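Local structure of catechol 2,3-dioxygenase (Rhodococcus sp., 2WL9) at residues G185-F189 and A200-G204; D236-Q240 and N287-Y292; L239-S245 and R280-D286. The protein probably catalyses extradiol cleavage of the aromatic ring of catechols with dioxygen at a bound iron ion, in the breakdown of aromatic hydrocarbons. One frame throughout, in Å; residues are numbered along the deposited sequence.

Contact 1: G185-F189 and A200-G204; sequences GTPVF and AFGVG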
ATOM      1  N   GLY C 185     -41.931 -18.146  -6.346  1.00 23.85           N
ATOM      2  CA  GLY C 185     -40.726 -18.784  -6.861  1.00 22.50           C
ATOM      3  C   GLY C 185     -39.555 -18.336  -6.008  1.00 21.79           C
ATOM      4  O   GLY C 185     -39.401 -17.138  -5.747  1.00 21.57           O
ATOM      5  N   THR C 186     -38.749 -19.297  -5.562  1.00 21.05           N
ATOM      6  CA  THR C 186     -37.638 -19.044  -4.636  1.00 20.42           C
ATOM      7  C   THR C 186     -36.368 -19.795  -5.054  1.00 20.13           C
ATOM      8  O   THR C 186     -35.985 -20.776  -4.406  1.00 19.87           O
ATOM      9  CB  THR C 186     -38.002 -19.424  -3.169  1.00 20.81           C
ATOM     10  OG1 THR C 186     -38.515 -20.762  -3.128  1.00 20.08           O
ATOM     11  CG2 THR C 186     -39.046 -18.456  -2.588  1.00 20.24           C
ATOM     12  N   PRO C 187     -35.702 -19.320  -6.129  1.00 19.65           N
ATOM     13  CA  PRO C 187     -34.472 -19.935  -6.646  1.00 19.43           C
ATOM     14  C   PRO C 187     -33.330 -19.916  -5.640  1.00 18.91           C
ATOM     15  O   PRO C 187     -33.114 -18.906  -4.968  1.00 18.70           O
ATOM     16  CB  PRO C 187     -34.087 -19.051  -7.834  1.00 18.91           C
ATOM     17  CG  PRO C 187     -35.193 -18.128  -8.056  1.00 19.77           C
ATOM     18  CD  PRO C 187     -36.036 -18.071  -6.835  1.00 19.71           C
ATOM     19  N   VAL C 188     -32.584 -21.014  -5.584  1.00 18.89           N
ATOM     20  CA  VAL C 188     -31.479 -21.170  -4.650  1.00 18.70           C
ATOM     21  C   VAL C 188     -30.175 -20.959  -5.396  1.00 18.96           C
ATOM     22  O   VAL C 188     -30.026 -21.423  -6.520  1.00 18.34           O
ATOM     23  CB  VAL C 188     -31.508 -22.576  -3.978  1.00 19.16           C
ATOM     24  CG1 VAL C 188     -30.264 -22.824  -3.118  1.00 18.13           C
ATOM     25  CG2 VAL C 188     -32.767 -22.722  -3.137  1.00 19.56           C
ATOM     26  N   PHE C 189     -29.252 -20.235  -4.771  1.00 19.39           N
ATOM     27  CA  PHE C 189     -27.939 -19.960  -5.351  1.00 19.67           C
ATOM     28  C   PHE C 189     -26.872 -20.399  -4.369  1.00 19.83           C
ATOM     29  O   PHE C 189     -26.991 -20.166  -3.162  1.00 19.80           O
ATOM     30  CB  PHE C 189     -27.783 -18.466  -5.641  1.00 20.10           C
ATOM     31  CG  PHE C 189     -28.716 -17.947  -6.699  1.00 19.99           C
ATOM     32  CD1 PHE C 189     -28.237 -17.624  -7.961  1.00 21.08           C
ATOM     33  CD2 PHE C 189     -30.071 -17.760  -6.430  1.00 22.18           C
ATOM     34  CE1 PHE C 189     -29.093 -17.143  -8.948  1.00 21.35           C
ATOM     35  CE2 PHE C 189     -30.931 -17.279  -7.409  1.00 21.16           C
ATOM     36  CZ  PHE C 189     -30.440 -16.970  -8.670  1.00 22.11           C
ATOM     37  N   ALA C 200     -27.046 -22.590  -9.416  1.00 19.67           N
ATOM     38  CA  ALA C 200     -28.393 -22.171  -9.042  1.00 20.38           C
ATOM     39  C   ALA C 200     -29.454 -23.137  -9.584  1.00 20.39           C
ATOM     40  O   ALA C 200     -29.214 -23.855 -10.558  1.00 19.94           O
ATOM     41  CB  ALA C 200     -28.673 -20.742  -9.509  1.00 20.22           C
ATOM     42  N   PHE C 201     -30.606 -23.174  -8.916  1.00 21.09           N
ATOM     43  CA  PHE C 201     -31.726 -24.038  -9.310  1.00 22.14           C
ATOM     44  C   PHE C 201     -33.038 -23.599  -8.635  1.00 23.34           C
ATOM     45  O   PHE C 201     -33.045 -22.689  -7.806  1.00 23.20           O
ATOM     46  CB  PHE C 201     -31.419 -25.518  -9.022  1.00 21.88           C
ATOM     47  CG  PHE C 201     -30.817 -25.770  -7.668  1.00 21.82           C
ATOM     48  CD1 PHE C 201     -29.439 -25.895  -7.517  1.00 21.77           C
ATOM     49  CD2 PHE C 201     -31.626 -25.890  -6.543  1.00 22.08           C
ATOM     50  CE1 PHE C 201     -28.875 -26.127  -6.264  1.00 21.60           C
ATOM     51  CE2 PHE C 201     -31.076 -26.118  -5.290  1.00 22.32           C
ATOM     52  CZ  PHE C 201     -29.695 -26.239  -5.149  1.00 21.85           C
ATOM     53  N   GLY C 202     -34.141 -24.249  -8.990  1.00 24.35           N
ATOM     54  CA  GLY C 202     -35.454 -23.872  -8.455  1.00 26.29           C
ATOM     55  C   GLY C 202     -36.067 -22.699  -9.195  1.00 27.42           C
ATOM     56  O   GLY C 202     -36.795 -21.892  -8.612  1.00 27.93           O
ATOM     57  N   VAL C 203     -35.761 -22.611 -10.488  1.00 28.57           N
ATOM     58  CA  VAL C 203     -36.330 -21.597 -11.378  1.00 29.49           C
ATOM     59  C   VAL C 203     -37.572 -22.134 -12.101  1.00 30.38           C
ATOM     60  O   VAL C 203     -38.082 -21.512 -13.040  1.00 30.77           O
ATOM     61  CB  VAL C 203     -35.292 -21.107 -12.422  1.00 29.36           C
ATOM     62  CG1 VAL C 203     -34.134 -20.381 -11.734  1.00 29.32           C
ATOM     63  CG2 VAL C 203     -34.782 -22.276 -13.275  1.00 29.82           C
ATOM     64  N   GLY C 204     -38.047 -23.293 -11.660  1.00 30.76           N
ATOM     65  CA  GLY C 204     -39.232 -23.911 -12.242  1.00 31.80           C
ATOM     66  C   GLY C 204     -38.927 -24.858 -13.392  1.00 32.00           C
ATOM     67  O   GLY C 204     -37.754 -25.148 -13.670  1.00 32.11           O
TER
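Two neighbouring strands of a beta hairpin, 184-191 and 199-201, run antiparallel here, the touching parts running 159° apart in direction. Thr186 points its CB away from the partner, its side chain touching Lys176 and Val173, and meets the other segment with its backbone alone (Thr186 C to Gly202 O, 4.2 Å). Pro187 has no N-H to offer; instead Pro187 CA makes a CA-H...O contact with Phe201 O at 3.3 Å, and Pro187 CB touches Val203 CG1 at 4.1 Å. Val188 forms the hydrogen-bonded pair with Phe201: Val188 N donates to Phe201 O (2.8 Å), Phe201 N donates to Val188 O (3.0 Å), and Val188 O also lies 3.1 Å from Ala200 CA. Their side chains share a face, with Val188 CB 3.8 Å from Phe201 CE2, and both pack on helix 157-167 through Thr161. Phe189 and Ala200 form the non-hydrogen-bonded pair, CA atoms 4.3 Å apart, on the opposite face. Ala200 CB sits over the Phe189 ring, 3.9 Å from its centroid and 27° off its normal, a CH-pi contact. The same ring is edge-to-face with His197. Opposite Pro187, Gly202 departs from the strand with phi 82° and psi 32°; a CB there would collide with the preceding carbonyl O. The backbone N and O of Val188 are thus both spent on Phe201, and the side chains add only apolar and CH-pi contacts: one face packs on a helix, and the other carries Phe189, whose side chain lies about 6 Å from the iron.

Contact 2: D236-Q240 and N287-Y292; sequences DVTLQ and NEVEGY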
ATOM      1  N   ASP C 236     -30.326 -15.090 -31.090  1.00 29.17           N
ATOM      2  CA  ASP C 236     -31.361 -14.716 -30.119  1.00 29.05           C
ATOM      3  C   ASP C 236     -30.806 -14.288 -28.766  1.00 28.66           C
ATOM      4  O   ASP C 236     -30.009 -15.006 -28.158  1.00 28.23           O
ATOM      5  CB  ASP C 236     -32.353 -15.868 -29.921  1.00 29.17           C
ATOM      6  CG  ASP C 236     -33.210 -16.124 -31.151  1.00 30.19           C
ATOM      7  OD1 ASP C 236     -33.227 -15.274 -32.066  1.00 30.32           O
ATOM      8  OD2 ASP C 236     -33.877 -17.177 -31.193  1.00 31.06           O
ATOM      9  N   VAL C 237     -31.232 -13.105 -28.324  1.00 28.48           N
ATOM     10  CA  VAL C 237     -30.952 -12.591 -26.986  1.00 28.02           C
ATOM     11  C   VAL C 237     -32.258 -12.672 -26.205  1.00 28.04           C
ATOM     12  O   VAL C 237     -33.240 -12.007 -26.560  1.00 28.63           O
ATOM     13  CB  VAL C 237     -30.437 -11.118 -27.035  1.00 27.89           C
ATOM     14  CG1 VAL C 237     -30.481 -10.461 -25.654  1.00 28.13           C
ATOM     15  CG2 VAL C 237     -29.027 -11.053 -27.593  1.00 27.90           C
ATOM     16  N   THR C 238     -32.280 -13.504 -25.166  1.00 27.79           N
ATOM     17  CA  THR C 238     -33.476 -13.682 -24.328  1.00 27.65           C
ATOM     18  C   THR C 238     -33.614 -12.599 -23.259  1.00 27.30           C
ATOM     19  O   THR C 238     -34.721 -12.163 -22.949  1.00 27.65           O
ATOM     20  CB  THR C 238     -33.494 -15.049 -23.633  1.00 27.74           C
ATOM     21  OG1 THR C 238     -32.574 -15.045 -22.533  1.00 27.56           O
ATOM     22  CG2 THR C 238     -33.100 -16.128 -24.610  1.00 28.92           C
ATOM     23  N   LEU C 239     -32.489 -12.200 -22.677  1.00 26.66           N
ATOM     24  CA  LEU C 239     -32.448 -11.084 -21.739  1.00 26.14           C
ATOM     25  C   LEU C 239     -31.347 -10.123 -22.168  1.00 25.41           C
ATOM     26  O   LEU C 239     -30.195 -10.525 -22.351  1.00 24.96           O
ATOM     27  CB  LEU C 239     -32.230 -11.571 -20.295  1.00 26.13           C
ATOM     28  CG  LEU C 239     -33.279 -12.495 -19.650  1.00 26.93           C
ATOM     29  CD1 LEU C 239     -32.729 -13.168 -18.391  1.00 27.51           C
ATOM     30  CD2 LEU C 239     -34.590 -11.775 -19.339  1.00 27.30           C
ATOM     31  N   GLN C 240     -31.714  -8.856 -22.351  1.00 25.08           N
ATOM     32  CA  GLN C 240     -30.770  -7.819 -22.758  1.00 24.66           C
ATOM     33  C   GLN C 240     -29.750  -7.542 -21.642  1.00 24.00           C
ATOM     34  O   GLN C 240     -29.893  -8.051 -20.522  1.00 23.44           O
ATOM     35  CB  GLN C 240     -31.519  -6.535 -23.132  1.00 25.01           C
ATOM     36  CG  GLN C 240     -32.655  -6.747 -24.134  1.00 25.35           C
ATOM     37  CD  GLN C 240     -33.350  -5.452 -24.535  1.00 25.67           C
ATOM     38  OE1 GLN C 240     -33.386  -4.489 -23.777  1.00 24.98           O
ATOM     39  NE2 GLN C 240     -33.911  -5.434 -25.736  1.00 25.95           N
ATOM     40  N   ASN C 287     -36.797  -8.550 -21.048  1.00 31.80           N
ATOM     41  CA  ASN C 287     -37.144  -9.725 -21.836  1.00 32.37           C
ATOM     42  C   ASN C 287     -37.209  -9.400 -23.318  1.00 32.68           C
ATOM     43  O   ASN C 287     -37.816  -8.411 -23.716  1.00 33.13           O
ATOM     44  CB  ASN C 287     -38.470 -10.325 -21.363  1.00 32.56           C
ATOM     45  CG  ASN C 287     -38.416 -10.783 -19.917  1.00 32.90           C
ATOM     46  OD1 ASN C 287     -38.565  -9.982 -18.992  1.00 32.84           O
ATOM     47  ND2 ASN C 287     -38.195 -12.074 -19.716  1.00 33.14           N
ATOM     48  N   GLU C 288     -36.556 -10.229 -24.124  1.00 32.77           N
ATOM     49  CA  GLU C 288     -36.580 -10.075 -25.570  1.00 33.20           C
ATOM     50  C   GLU C 288     -37.116 -11.371 -26.191  1.00 33.46           C
ATOM     51  O   GLU C 288     -38.305 -11.672 -26.048  1.00 33.74           O
ATOM     52  CB  GLU C 288     -35.182  -9.705 -26.079  1.00 33.08           C
ATOM     53  CG  GLU C 288     -35.116  -9.100 -27.480  1.00 33.88           C
ATOM     54  CD  GLU C 288     -33.721  -8.585 -27.821  1.00 34.89           C
ATOM     55  OE1 GLU C 288     -33.007  -8.130 -26.900  1.00 34.88           O
ATOM     56  OE2 GLU C 288     -33.333  -8.633 -29.010  1.00 35.28           O
ATOM     57  N   VAL C 289     -36.250 -12.148 -26.844  1.00 33.47           N
ATOM     58  CA  VAL C 289     -36.663 -13.400 -27.492  1.00 33.89           C
ATOM     59  C   VAL C 289     -37.096 -14.421 -26.441  1.00 34.02           C
ATOM     60  O   VAL C 289     -36.308 -14.823 -25.584  1.00 33.60           O
ATOM     61  CB  VAL C 289     -35.554 -13.988 -28.409  1.00 33.84           C
ATOM     62  CG1 VAL C 289     -36.074 -15.209 -29.157  1.00 34.21           C
ATOM     63  CG2 VAL C 289     -35.052 -12.939 -29.400  1.00 34.24           C
ATOM     64  N   GLU C 290     -38.363 -14.824 -26.503  1.00 34.56           N
ATOM     65  CA  GLU C 290     -38.941 -15.682 -25.470  1.00 35.04           C
ATOM     66  C   GLU C 290     -38.788 -17.176 -25.762  1.00 35.17           C
ATOM     67  O   GLU C 290     -38.493 -17.571 -26.892  1.00 35.36           O
ATOM     68  CB  GLU C 290     -40.407 -15.306 -25.216  1.00 35.48           C
ATOM     69  CG  GLU C 290     -40.566 -13.926 -24.583  1.00 35.99           C
ATOM     70  CD  GLU C 290     -41.966 -13.659 -24.062  1.00 37.41           C
ATOM     71  OE1 GLU C 290     -42.456 -14.442 -23.214  1.00 37.95           O
ATOM     72  OE2 GLU C 290     -42.567 -12.649 -24.486  1.00 36.96           O
ATOM     73  N   GLY C 291     -38.966 -17.992 -24.725  1.00 35.43           N
ATOM     74  CA  GLY C 291     -39.002 -19.451 -24.876  1.00 36.09           C
ATOM     75  C   GLY C 291     -37.746 -20.208 -24.485  1.00 36.05           C
ATOM     76  O   GLY C 291     -37.578 -21.371 -24.866  1.00 35.86           O
ATOM     77  N   TYR C 292     -36.866 -19.559 -23.726  1.00 35.96           N
ATOM     78  CA  TYR C 292     -35.636 -20.200 -23.258  1.00 36.07           C
ATOM     79  C   TYR C 292     -35.641 -20.446 -21.745  1.00 36.30           C
ATOM     80  O   TYR C 292     -34.594 -20.719 -21.147  1.00 35.80           O
ATOM     81  CB  TYR C 292     -34.405 -19.384 -23.675  1.00 35.81           C
ATOM     82  CG  TYR C 292     -34.113 -19.397 -25.165  1.00 35.73           C
ATOM     83  CD1 TYR C 292     -34.760 -18.511 -26.032  1.00 35.38           C
ATOM     84  CD2 TYR C 292     -33.188 -20.285 -25.703  1.00 35.29           C
ATOM     85  CE1 TYR C 292     -34.491 -18.514 -27.400  1.00 36.00           C
ATOM     86  CE2 TYR C 292     -32.912 -20.298 -27.068  1.00 35.51           C
ATOM     87  CZ  TYR C 292     -33.566 -19.414 -27.909  1.00 35.89           C
ATOM     88  OH  TYR C 292     -33.294 -19.430 -29.257  1.00 36.01           O
TER
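The C-terminal tail, 287-292, lies along strand 237-240 without forming a regular strand of its own. Two backbone bonds fix the alignment: Val289 N donates to Val237 O (3.0 Å) and Glu288 N to Thr238 O (2.9 Å, N-H...O angle 168°). Leu239 and Asn287 form a single backbone bridge, CA atoms 4.9 Å apart. Val289 O is less well served; buried here with no hydrogen-bond partner, it has a CA-H...O contact from Thr238 CA at 3.3 Å.

Side-chain polar groups are met at both ends of the contact. Tyr292 OH donates to Asp236 OD2 (3.0 Å), with the carboxylate near the plane of the ring, and Thr238 CG2 packs against Tyr292 CD1 at 3.2 Å. At the other end Glu288 divides its carboxylate: Glu288 OE1 accepts Gln240 NE2 at 3.1 Å, while Glu288 OE2 makes a salt bridge to Arg231 of helix 220-232. The aliphatic part of Glu288 lies close to the strand, its CB 3.0 Å from Val237 O. Asn287 ND2 rests 3.6 Å from Leu239 CD2 and finds its acceptor in Ile296 O, within the tail.

On its other edge strand 237-240 pairs with strand 250-255, where Thr238 and Leu239 both face Tyr253, an iron ligand. That is a classic beta bulge, set in the iron-bearing module of a vicinal oxygen chelate fold, whose strand 237-240 is flanked by the C-terminal tail on one edge and by a metal-ligand strand on the other.

Contact 3: L239-S245 and R280-D286; sequences LQIGKHS and RDIFGHD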
ATOM      1  N   LEU C 239     -32.489 -12.200 -22.677  1.00 26.66           N
ATOM      2  CA  LEU C 239     -32.448 -11.084 -21.739  1.00 26.14           C
ATOM      3  C   LEU C 239     -31.347 -10.123 -22.168  1.00 25.41           C
ATOM      4  O   LEU C 239     -30.195 -10.525 -22.351  1.00 24.96           O
ATOM      5  CB  LEU C 239     -32.230 -11.571 -20.295  1.00 26.13           C
ATOM      6  CG  LEU C 239     -33.279 -12.495 -19.650  1.00 26.93           C
ATOM      7  CD1 LEU C 239     -32.729 -13.168 -18.391  1.00 27.51           C
ATOM      8  CD2 LEU C 239     -34.590 -11.775 -19.339  1.00 27.30           C
ATOM      9  N   GLN C 240     -31.714  -8.856 -22.351  1.00 25.08           N
ATOM     10  CA  GLN C 240     -30.770  -7.819 -22.758  1.00 24.66           C
ATOM     11  C   GLN C 240     -29.750  -7.542 -21.642  1.00 24.00           C
ATOM     12  O   GLN C 240     -29.893  -8.051 -20.522  1.00 23.44           O
ATOM     13  CB  GLN C 240     -31.519  -6.535 -23.132  1.00 25.01           C
ATOM     14  CG  GLN C 240     -32.655  -6.747 -24.134  1.00 25.35           C
ATOM     15  CD  GLN C 240     -33.350  -5.452 -24.535  1.00 25.67           C
ATOM     16  OE1 GLN C 240     -33.386  -4.489 -23.777  1.00 24.98           O
ATOM     17  NE2 GLN C 240     -33.911  -5.434 -25.736  1.00 25.95           N
ATOM     18  N   ILE C 241     -28.728  -6.749 -21.959  1.00 23.36           N
ATOM     19  CA  ILE C 241     -27.730  -6.334 -20.971  1.00 23.19           C
ATOM     20  C   ILE C 241     -28.408  -5.773 -19.723  1.00 23.14           C
ATOM     21  O   ILE C 241     -29.374  -5.013 -19.816  1.00 23.16           O
ATOM     22  CB  ILE C 241     -26.743  -5.277 -21.537  1.00 23.48           C
ATOM     23  CG1 ILE C 241     -25.994  -5.820 -22.759  1.00 23.04           C
ATOM     24  CG2 ILE C 241     -25.738  -4.842 -20.462  1.00 23.29           C
ATOM     25  CD1 ILE C 241     -25.311  -4.736 -23.595  1.00 24.72           C
ATOM     26  N   GLY C 242     -27.907  -6.181 -18.560  1.00 23.18           N
ATOM     27  CA  GLY C 242     -28.364  -5.650 -17.283  1.00 23.01           C
ATOM     28  C   GLY C 242     -27.606  -6.210 -16.095  1.00 22.63           C
ATOM     29  O   GLY C 242     -26.501  -6.753 -16.237  1.00 22.16           O
ATOM     30  N   LYS C 243     -28.208  -6.072 -14.917  1.00 22.87           N
ATOM     31  CA  LYS C 243     -27.585  -6.505 -13.674  1.00 22.91           C
ATOM     32  C   LYS C 243     -28.590  -7.132 -12.725  1.00 22.89           C
ATOM     33  O   LYS C 243     -29.600  -6.513 -12.382  1.00 22.87           O
ATOM     34  CB  LYS C 243     -26.931  -5.326 -12.952  1.00 23.14           C
ATOM     35  CG  LYS C 243     -25.587  -4.923 -13.479  1.00 24.04           C
ATOM     36  CD  LYS C 243     -24.849  -4.147 -12.412  1.00 23.64           C
ATOM     37  CE  LYS C 243     -23.521  -3.635 -12.915  1.00 25.23           C
ATOM     38  NZ  LYS C 243     -22.994  -2.617 -11.973  1.00 25.99           N
ATOM     39  N   HIS C 244     -28.294  -8.355 -12.298  1.00 22.56           N
ATOM     40  CA  HIS C 244     -29.019  -8.986 -11.205  1.00 22.68           C
ATOM     41  C   HIS C 244     -28.584  -8.329  -9.895  1.00 22.58           C
ATOM     42  O   HIS C 244     -27.443  -7.875  -9.774  1.00 22.31           O
ATOM     43  CB  HIS C 244     -28.711 -10.482 -11.147  1.00 22.77           C
ATOM     44  CG  HIS C 244     -29.072 -11.232 -12.390  1.00 22.96           C
ATOM     45  ND1 HIS C 244     -30.375 -11.377 -12.820  1.00 24.49           N
ATOM     46  CD2 HIS C 244     -28.304 -11.905 -13.280  1.00 23.24           C
ATOM     47  CE1 HIS C 244     -30.391 -12.088 -13.934  1.00 24.82           C
ATOM     48  NE2 HIS C 244     -29.148 -12.423 -14.232  1.00 25.01           N
ATOM     49  N   SER C 245     -29.484  -8.283  -8.914  1.00 22.28           N
ATOM     50  CA  SER C 245     -29.146  -7.696  -7.615  1.00 22.24           C
ATOM     51  C   SER C 245     -28.193  -8.566  -6.795  1.00 22.23           C
ATOM     52  O   SER C 245     -27.501  -8.063  -5.900  1.00 22.36           O
ATOM     53  CB  SER C 245     -30.407  -7.373  -6.810  1.00 22.36           C
ATOM     54  OG  SER C 245     -31.203  -6.425  -7.489  1.00 22.17           O
ATOM     55  N   ARG C 280     -36.107  -8.130  -6.948  1.00 22.33           N
ATOM     56  CA  ARG C 280     -35.922  -7.746  -8.350  1.00 23.00           C
ATOM     57  C   ARG C 280     -34.455  -7.486  -8.700  1.00 23.11           C
ATOM     58  O   ARG C 280     -33.594  -7.491  -7.822  1.00 22.99           O
ATOM     59  CB  ARG C 280     -36.778  -6.521  -8.701  1.00 23.25           C
ATOM     60  CG  ARG C 280     -36.392  -5.238  -7.976  1.00 24.03           C
ATOM     61  CD  ARG C 280     -36.955  -4.029  -8.696  1.00 25.41           C
ATOM     62  NE  ARG C 280     -36.008  -3.508  -9.680  1.00 25.48           N
ATOM     63  CZ  ARG C 280     -36.241  -2.474 -10.484  1.00 25.59           C
ATOM     64  NH1 ARG C 280     -37.414  -1.848 -10.450  1.00 25.22           N
ATOM     65  NH2 ARG C 280     -35.300  -2.069 -11.329  1.00 23.83           N
ATOM     66  N   ASP C 281     -34.203  -7.262  -9.992  1.00 23.87           N
ATOM     67  CA  ASP C 281     -32.888  -6.930 -10.543  1.00 24.05           C
ATOM     68  C   ASP C 281     -32.640  -5.419 -10.476  1.00 23.92           C
ATOM     69  O   ASP C 281     -33.564  -4.641 -10.215  1.00 24.16           O
ATOM     70  CB  ASP C 281     -32.824  -7.358 -12.011  1.00 24.33           C
ATOM     71  CG  ASP C 281     -32.562  -8.848 -12.197  1.00 26.26           C
ATOM     72  OD1 ASP C 281     -32.499  -9.610 -11.206  1.00 28.20           O
ATOM     73  OD2 ASP C 281     -32.399  -9.244 -13.371  1.00 29.39           O
ATOM     74  N   ILE C 282     -31.397  -5.008 -10.729  1.00 23.62           N
ATOM     75  CA  ILE C 282     -31.009  -3.590 -10.633  1.00 23.89           C
ATOM     76  C   ILE C 282     -31.466  -2.794 -11.857  1.00 23.93           C
ATOM     77  O   ILE C 282     -32.264  -1.863 -11.725  1.00 24.42           O
ATOM     78  CB  ILE C 282     -29.479  -3.401 -10.377  1.00 23.30           C
ATOM     79  CG1 ILE C 282     -29.012  -4.288  -9.223  1.00 23.46           C
ATOM     80  CG2 ILE C 282     -29.154  -1.922 -10.063  1.00 24.34           C
ATOM     81  CD1 ILE C 282     -27.485  -4.301  -8.989  1.00 22.25           C
ATOM     82  N   PHE C 283     -30.964  -3.158 -13.037  1.00 23.99           N
ATOM     83  CA  PHE C 283     -31.371  -2.516 -14.294  1.00 24.13           C
ATOM     84  C   PHE C 283     -31.261  -3.478 -15.482  1.00 24.32           C
ATOM     85  O   PHE C 283     -30.693  -4.563 -15.356  1.00 23.70           O
ATOM     86  CB  PHE C 283     -30.577  -1.219 -14.551  1.00 24.00           C
ATOM     87  CG  PHE C 283     -29.095  -1.426 -14.747  1.00 23.50           C
ATOM     88  CD1 PHE C 283     -28.212  -1.274 -13.679  1.00 23.07           C
ATOM     89  CD2 PHE C 283     -28.578  -1.759 -15.997  1.00 23.29           C
ATOM     90  CE1 PHE C 283     -26.837  -1.461 -13.855  1.00 22.50           C
ATOM     91  CE2 PHE C 283     -27.204  -1.953 -16.176  1.00 22.78           C
ATOM     92  CZ  PHE C 283     -26.339  -1.803 -15.109  1.00 22.32           C
ATOM     93  N   GLY C 284     -31.809  -3.071 -16.628  1.00 24.89           N
ATOM     94  CA  GLY C 284     -31.751  -3.871 -17.848  1.00 25.80           C
ATOM     95  C   GLY C 284     -32.320  -5.265 -17.665  1.00 26.43           C
ATOM     96  O   GLY C 284     -33.251  -5.455 -16.886  1.00 26.53           O
ATOM     97  N   HIS C 285     -31.741  -6.243 -18.359  1.00 27.37           N
ATOM     98  CA  HIS C 285     -32.249  -7.624 -18.349  1.00 28.15           C
ATOM     99  C   HIS C 285     -33.714  -7.680 -18.784  1.00 29.24           C
ATOM    100  O   HIS C 285     -34.502  -8.502 -18.296  1.00 29.34           O
ATOM    101  CB  HIS C 285     -32.063  -8.284 -16.976  1.00 27.86           C
ATOM    102  CG  HIS C 285     -30.665  -8.742 -16.706  1.00 27.19           C
ATOM    103  ND1 HIS C 285     -29.769  -9.031 -17.710  1.00 27.15           N
ATOM    104  CD2 HIS C 285     -30.022  -8.999 -15.543  1.00 26.66           C
ATOM    105  CE1 HIS C 285     -28.626  -9.425 -17.177  1.00 26.54           C
ATOM    106  NE2 HIS C 285     -28.756  -9.421 -15.863  1.00 27.13           N
ATOM    107  N   ASP C 286     -34.068  -6.782 -19.695  1.00 30.23           N
ATOM    108  CA  ASP C 286     -35.405  -6.736 -20.267  1.00 31.38           C
ATOM    109  C   ASP C 286     -35.602  -7.969 -21.128  1.00 31.51           C
ATOM    110  O   ASP C 286     -34.679  -8.390 -21.833  1.00 31.19           O
ATOM    111  CB  ASP C 286     -35.565  -5.478 -21.113  1.00 32.00           C
ATOM    112  CG  ASP C 286     -35.162  -4.226 -20.361  1.00 33.64           C
ATOM    113  OD1 ASP C 286     -35.959  -3.772 -19.512  1.00 35.23           O
ATOM    114  OD2 ASP C 286     -34.044  -3.713 -20.608  1.00 35.85           O
TER
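Residues 280-286 run antiparallel to 239-245, and the weakly bonded strand 283-284 extends the sheet of the iron-binding, glyoxalase-type domain at strand 242-243. Gly242 and Gly284 form a non-hydrogen-bonded pair, CA atoms only 3.9 Å apart; a CB on either would clash with the other segment. Gln240 N donates to Asp286 O (3.0 Å), His285 N to Ile241 O (3.0 Å), Lys243 N to Phe283 O (2.9 Å) and Ile282 N to Lys243 O (2.9 Å).

His285, in a left-handed conformation (phi 56°, psi 34°), folds its ring back over the partner: His285 ND1 donates to Gln240 O at 3.0 Å, and Gly242 CA lies 3.7 Å from the ring centroid, 12° off its normal, a CH-pi contact. Lys243 CB lies over the face of the Phe283 ring in a second CH-pi contact, 4.3 Å from the centroid, while Lys243 NZ reaches Asp221 of a second subunit in a salt bridge. His244, its side chain about 5 Å from the iron, bonds through NE2 to the OH of the iron ligand Tyr253; His244 ND1 donates weakly to Asp281 OD1 (3.2 Å), so Asp281 lies one step beyond His244 in a chain of bonds leading to Tyr253. Arg280 and Ile282 pack on a third subunit. At the far end of the pairing, Ser245 OG donates to Arg280 O at 2.6 Å.

In the fold
From the N terminus, the chain first builds the eight-stranded sheet of residues 6-120, then enters the iron-bearing sheet that all three contacts reach. Contact 1 closes first, a hairpin with ten residues between its segments. Helix 220-232 follows, and strand 237-240 then opens contacts 2 and 3 together, sharing Leu239 and Gln240. The chain passes through strands 250-255 and 261-266 before returning: 280-286 closes contact 3, and 287-292 closes contact 2 around it. Contacts 2 and 3, centres about 12 Å apart, join the C-terminal part to the sheet. Contact 1 lies in series with them, its centre about 19 and 17 Å from theirs.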